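Local coordinates for ribokinase (Arabidopsis thaliana, PDB 6ILR), which phosphorylates ribose at O-5 with ATP and magnesium, feeding ribose 5-phosphate into nucleotide and amino-acid synthesis and the pentose phosphate pathway, at residues G42-A47 against K293-S298; V252-A257 against L288-K293. All coordinates share one frame; numbering follows the deposited sequence.

Overall arrangement
The monovalent-cation site and the substrate side of this PfkB-family kinase are joined by one short loop. In contact 2, V252-A257 and L288-K293 supply three carbonyl oxygens to a bound sodium ion, in a place predicted to hold potassium; S298, from the second segment of contact 1, adds its hydroxyl. The two contacts have centres about 10 Å apart and share K293. They also touch directly: G294 N lies 2.8 Å from D253 OD2, a probable hydrogen bond, and A295 CB lies 4.1 Å from T255 O. Across contact 1 the loop then packs on N44, a predicted substrate-binding residue that hydrogen-bonds D259, the predicted catalytic base.

Contact 1: G42-A47 against K293-S298; sequences GANQAA and KGAIPS. With NA (sodium ion), chain F.
A295 and I296 meet N44 and A47 on helix 41-51, with no hydrogen bond between the two segments. A295 turns its methyl onto the side-chain amide of N44, where CB is 3.5 Å from N44 OD1 and 3.6 Å from N44 ND2, so both polar ends of the amide rest against one carbon. I296 follows with CG1 anti to its own carbonyl carbon (chi1 -68°), which sends this branch to the helix. There CG1 lies 3.5 Å from N44 OD1 and 3.9 Å from A47 CB, while I296 CG2 and CD1 each lie about 4.0 Å from A47 CB. L75 of helix 66-75 and C80 also touch I296, completing a buried apolar cluster. Losing CG1, CG2 and CD1 to an alanine here is likely to strip the A47 methyl and N44 OD1 of part of their apolar packing, opening a gap towards L75 and C80. S298 ends the segment, its OG 2.9 Å from the sodium ion NA. The chemistry is thus divided: A295 CB and I296 CG1 sit on the same side of the N44 amide plane, while N44 ND2 donates to D259 OD2. The loop therefore offers this predicted substrate-binding side chain apolar contact and no hydrogen bond, the polar hold coming from D259, and it is the same loop whose S298 OG binds the sodium ion.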
loop_
_atom_site.group_PDB
_atom_site.type_symbol
_atom_site.label_atom_id
_atom_site.label_comp_id
_atom_site.label_asym_id
_atom_site.label_seq_id
_atom_site.Cartn_x
_atom_site.Cartn_y
_atom_site.Cartn_z
ATOM N N GLY B 42 15.561 8.588 -2.516
ATOM C CA GLY B 42 15.799 9.889 -1.914
ATOM C C GLY B 42 15.551 9.892 -0.406
ATOM O O GLY B 42 16.385 10.360 0.365
ATOM N N ALA B 43 14.400 9.385 0.018
ATOM C CA ALA B 43 14.086 9.358 1.445
ATOM C C ALA B 43 15.088 8.471 2.192
ATOM O O ALA B 43 15.501 8.799 3.304
ATOM C CB ALA B 43 12.655 8.881 1.671
ATOM N N ASN B 44 15.490 7.362 1.567
ATOM C CA ASN B 44 16.514 6.480 2.134
ATOM C C ASN B 44 17.813 7.218 2.382
ATOM O O ASN B 44 18.397 7.134 3.461
ATOM C CB ASN B 44 16.799 5.288 1.214
ATOM C CG ASN B 44 15.723 4.227 1.273
ATOM O OD1 ASN B 44 14.799 4.296 2.089
ATOM N ND2 ASN B 44 15.847 3.222 0.415
ATOM N N GLN B 45 18.276 7.938 1.366
ATOM C CA GLN B 45 19.541 8.655 1.477
ATOM C C GLN B 45 19.468 9.766 2.524
ATOM O O GLN B 45 20.407 9.950 3.291
ATOM C CB GLN B 45 19.956 9.189 0.099
ATOM C CG GLN B 45 20.394 8.010 -0.811
ATOM C CD GLN B 45 20.807 8.408 -2.232
ATOM O OE1 GLN B 45 20.965 9.585 -2.543
ATOM N NE2 GLN B 45 20.948 7.411 -3.101
ATOM N N ALA B 46 18.344 10.473 2.584
ATOM C CA ALA B 46 18.157 11.506 3.599
ATOM C C ALA B 46 18.105 10.911 5.008
ATOM O O ALA B 46 18.720 11.454 5.932
ATOM C CB ALA B 46 16.893 12.298 3.321
ATOM N N ALA B 47 17.362 9.811 5.172
ATOM C CA ALA B 47 17.303 9.124 6.461
ATOM C C ALA B 47 18.703 8.721 6.909
ATOM O O ALA B 47 19.059 8.869 8.078
ATOM C CB ALA B 47 16.394 7.899 6.387
ATOM N N LYS B 293 16.235 -5.742 8.787
ATOM C CA LYS B 293 15.184 -5.709 7.767
ATOM C C LYS B 293 14.665 -4.284 7.584
ATOM O O LYS B 293 14.574 -3.512 8.539
ATOM C CB LYS B 293 14.028 -6.658 8.120
ATOM C CG LYS B 293 13.436 -7.381 6.910
ATOM C CD LYS B 293 14.030 -8.778 6.763
ATOM C CE LYS B 293 13.515 -9.502 5.523
ATOM N NZ LYS B 293 14.136 -10.857 5.361
ATOM N N GLY B 294 14.350 -3.926 6.345
ATOM C CA GLY B 294 13.845 -2.597 6.040
ATOM C C GLY B 294 14.958 -1.629 5.681
ATOM O O GLY B 294 16.069 -1.743 6.192
ATOM N N ALA B 295 14.673 -0.677 4.800
ATOM C CA ALA B 295 15.685 0.303 4.418
ATOM C C ALA B 295 15.935 1.279 5.566
ATOM O O ALA B 295 16.964 1.216 6.231
ATOM C CB ALA B 295 15.266 1.048 3.161
ATOM N N ILE B 296 14.976 2.165 5.807
ATOM C CA ILE B 296 15.132 3.214 6.816
ATOM C C ILE B 296 15.329 2.710 8.262
ATOM O O ILE B 296 16.148 3.275 8.993
ATOM C CB ILE B 296 13.940 4.182 6.749
ATOM C CG1 ILE B 296 14.020 4.961 5.434
ATOM C CG2 ILE B 296 13.939 5.136 7.943
ATOM C CD1 ILE B 296 13.017 6.078 5.291
ATOM N N PRO B 297 14.602 1.650 8.682
ATOM C CA PRO B 297 14.909 1.100 10.008
ATOM C C PRO B 297 16.352 0.599 10.178
ATOM O O PRO B 297 16.857 0.608 11.297
ATOM C CB PRO B 297 13.929 -0.075 10.132
ATOM C CG PRO B 297 12.806 0.276 9.256
ATOM C CD PRO B 297 13.396 1.023 8.102
ATOM N N SER B 298 17.009 0.184 9.098
ATOM C CA SER B 298 18.353 -0.385 9.209
ATOM C C SER B 298 19.487 0.656 9.157
ATOM O O SER B 298 20.661 0.299 9.285
ATOM C CB SER B 298 18.569 -1.439 8.114
ATOM O OG SER B 298 18.632 -0.852 6.826
HETATM NA NA NA F . 18.581 -3.327 5.233
#

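Contact 2: V252-A257 against L288-K293. With NA (sodium ion), chain F.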
loop_
_atom_site.group_PDB
_atom_site.type_symbol
_atom_site.label_atom_id
_atom_site.label_comp_id
_atom_site.label_asym_id
_atom_site.label_seq_id
_atom_site.Cartn_x
_atom_site.Cartn_y
_atom_site.Cartn_z
ATOM N N VAL B 252 20.786 -9.965 6.316
ATOM C CA VAL B 252 19.354 -10.144 6.516
ATOM C C VAL B 252 18.546 -9.548 5.364
ATOM O O VAL B 252 17.647 -10.193 4.838
ATOM C CB VAL B 252 18.898 -9.512 7.856
ATOM C CG1 VAL B 252 17.393 -9.377 7.909
ATOM C CG2 VAL B 252 19.402 -10.334 9.029
ATOM N N ASP B 253 18.879 -8.323 4.968
ATOM C CA ASP B 253 18.110 -7.604 3.953
ATOM C C ASP B 253 18.953 -6.504 3.308
ATOM O O ASP B 253 19.274 -5.510 3.950
ATOM C CB ASP B 253 16.841 -7.014 4.580
ATOM C CG ASP B 253 16.007 -6.212 3.593
ATOM O OD1 ASP B 253 16.156 -6.407 2.369
ATOM O OD2 ASP B 253 15.187 -5.390 4.049
ATOM N N THR B 254 19.299 -6.677 2.034
ATOM C CA THR B 254 20.163 -5.721 1.351
ATOM C C THR B 254 19.423 -4.482 0.866
ATOM O O THR B 254 20.040 -3.581 0.308
ATOM C CB THR B 254 20.863 -6.350 0.135
ATOM O OG1 THR B 254 19.877 -6.801 -0.796
ATOM C CG2 THR B 254 21.744 -7.518 0.560
ATOM N N THR B 255 18.111 -4.429 1.077
ATOM C CA THR B 255 17.338 -3.263 0.660
ATOM C C THR B 255 17.886 -1.985 1.304
ATOM O O THR B 255 18.033 -1.909 2.530
ATOM C CB THR B 255 15.842 -3.420 1.018
ATOM O OG1 THR B 255 15.323 -4.610 0.409
ATOM C CG2 THR B 255 15.052 -2.220 0.530
ATOM N N GLY B 256 18.203 -0.994 0.472
ATOM C CA GLY B 256 18.700 0.283 0.955
ATOM C C GLY B 256 20.215 0.361 1.139
ATOM O O GLY B 256 20.744 1.413 1.476
ATOM N N ALA B 257 20.920 -0.743 0.918
ATOM C CA ALA B 257 22.370 -0.765 1.131
ATOM C C ALA B 257 23.099 0.179 0.177
ATOM O O ALA B 257 24.027 0.897 0.578
ATOM C CB ALA B 257 22.917 -2.187 0.982
ATOM N N LEU B 288 26.527 -2.571 8.048
ATOM C CA LEU B 288 25.538 -2.580 9.129
ATOM C C LEU B 288 24.107 -2.597 8.600
ATOM O O LEU B 288 23.244 -3.306 9.136
ATOM C CB LEU B 288 25.739 -1.375 10.037
ATOM C CG LEU B 288 27.029 -1.382 10.856
ATOM C CD1 LEU B 288 27.199 -0.059 11.566
ATOM C CD2 LEU B 288 27.010 -2.538 11.869
ATOM N N CYS B 289 23.864 -1.801 7.558
ATOM C CA CYS B 289 22.559 -1.717 6.900
ATOM C C CYS B 289 21.975 -3.094 6.581
ATOM O O CYS B 289 20.792 -3.351 6.841
ATOM C CB CYS B 289 22.656 -0.893 5.597
ATOM S SG CYS B 289 21.141 -0.976 4.569
ATOM N N VAL B 290 22.793 -3.981 6.022
ATOM C CA VAL B 290 22.260 -5.239 5.495
ATOM C C VAL B 290 21.912 -6.257 6.585
ATOM O O VAL B 290 21.388 -7.332 6.290
ATOM C CB VAL B 290 23.248 -5.908 4.499
ATOM C CG1 VAL B 290 23.592 -4.954 3.346
ATOM C CG2 VAL B 290 24.512 -6.381 5.210
ATOM N N GLN B 291 22.196 -5.930 7.842
ATOM C CA GLN B 291 21.965 -6.894 8.917
ATOM C C GLN B 291 20.612 -6.686 9.606
ATOM O O GLN B 291 20.301 -7.352 10.585
ATOM C CB GLN B 291 23.115 -6.828 9.930
ATOM C CG GLN B 291 24.479 -6.843 9.228
ATOM C CD GLN B 291 25.642 -7.134 10.146
ATOM O OE1 GLN B 291 25.560 -7.997 11.018
ATOM N NE2 GLN B 291 26.736 -6.410 9.955
ATOM N N VAL B 292 19.806 -5.774 9.072
ATOM C CA VAL B 292 18.503 -5.452 9.647
ATOM C C VAL B 292 17.481 -5.353 8.518
ATOM O O VAL B 292 17.829 -4.954 7.408
ATOM C CB VAL B 292 18.565 -4.135 10.459
ATOM C CG1 VAL B 292 17.183 -3.687 10.922
ATOM C CG2 VAL B 292 19.515 -4.288 11.652
ATOM N N LYS B 293 16.235 -5.742 8.787
ATOM C CA LYS B 293 15.184 -5.709 7.767
ATOM C C LYS B 293 14.665 -4.284 7.584
ATOM O O LYS B 293 14.574 -3.512 8.539
ATOM C CB LYS B 293 14.028 -6.658 8.120
ATOM C CG LYS B 293 13.436 -7.381 6.910
ATOM C CD LYS B 293 14.030 -8.778 6.763
ATOM C CE LYS B 293 13.515 -9.502 5.523
ATOM N NZ LYS B 293 14.136 -10.857 5.361
HETATM NA NA NA F . 18.581 -3.327 5.233
#
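V252 and D253 both donate their backbone N-H to a single acceptor, V290 O. The bond from V252 N is 2.7 Å long and approaches V290 O nearly along the C=O axis (161°), whereas D253 N, at 3.0 Å, comes from above the carbonyl plane. A CA-H...O contact runs the other way, with V290 CA 3.4 Å from D253 O. Metal coordination also bridges the segments: D253 O lies 2.6 Å from the sodium ion NA, and C289 O and V292 O bind it from the other segment. S298 OG is the fourth protein ligand. Within the first segment, D253 OD1 accepts from T255 N, above the carboxylate plane, forming an Asx turn, and from T255 OG1 on the syn side. CG anti to the backbone N (chi1 178°) brings the carboxylate to T255 and G294, whose bonds fix both oxygens. Apolar packing borders this polar centre. V252 CG1 lies 3.6 Å from K293 CD, the two side chains crossing at about a right angle, and A257 CB meets V290 CG1 at 3.7 Å. C289 SG rests 3.7 Å from A257 CA, close to where helix 257-270 starts after the G256 N-cap. The carbonyls around the cation come from turns and a helix end, with V290 O pinning the extended backbone of D253 beside them. D253 gives its main-chain oxygen to the metal, while its carboxylate, only 4.2 Å away at CG, would probably add electrostatic stabilisation to a site suited to a monovalent cation.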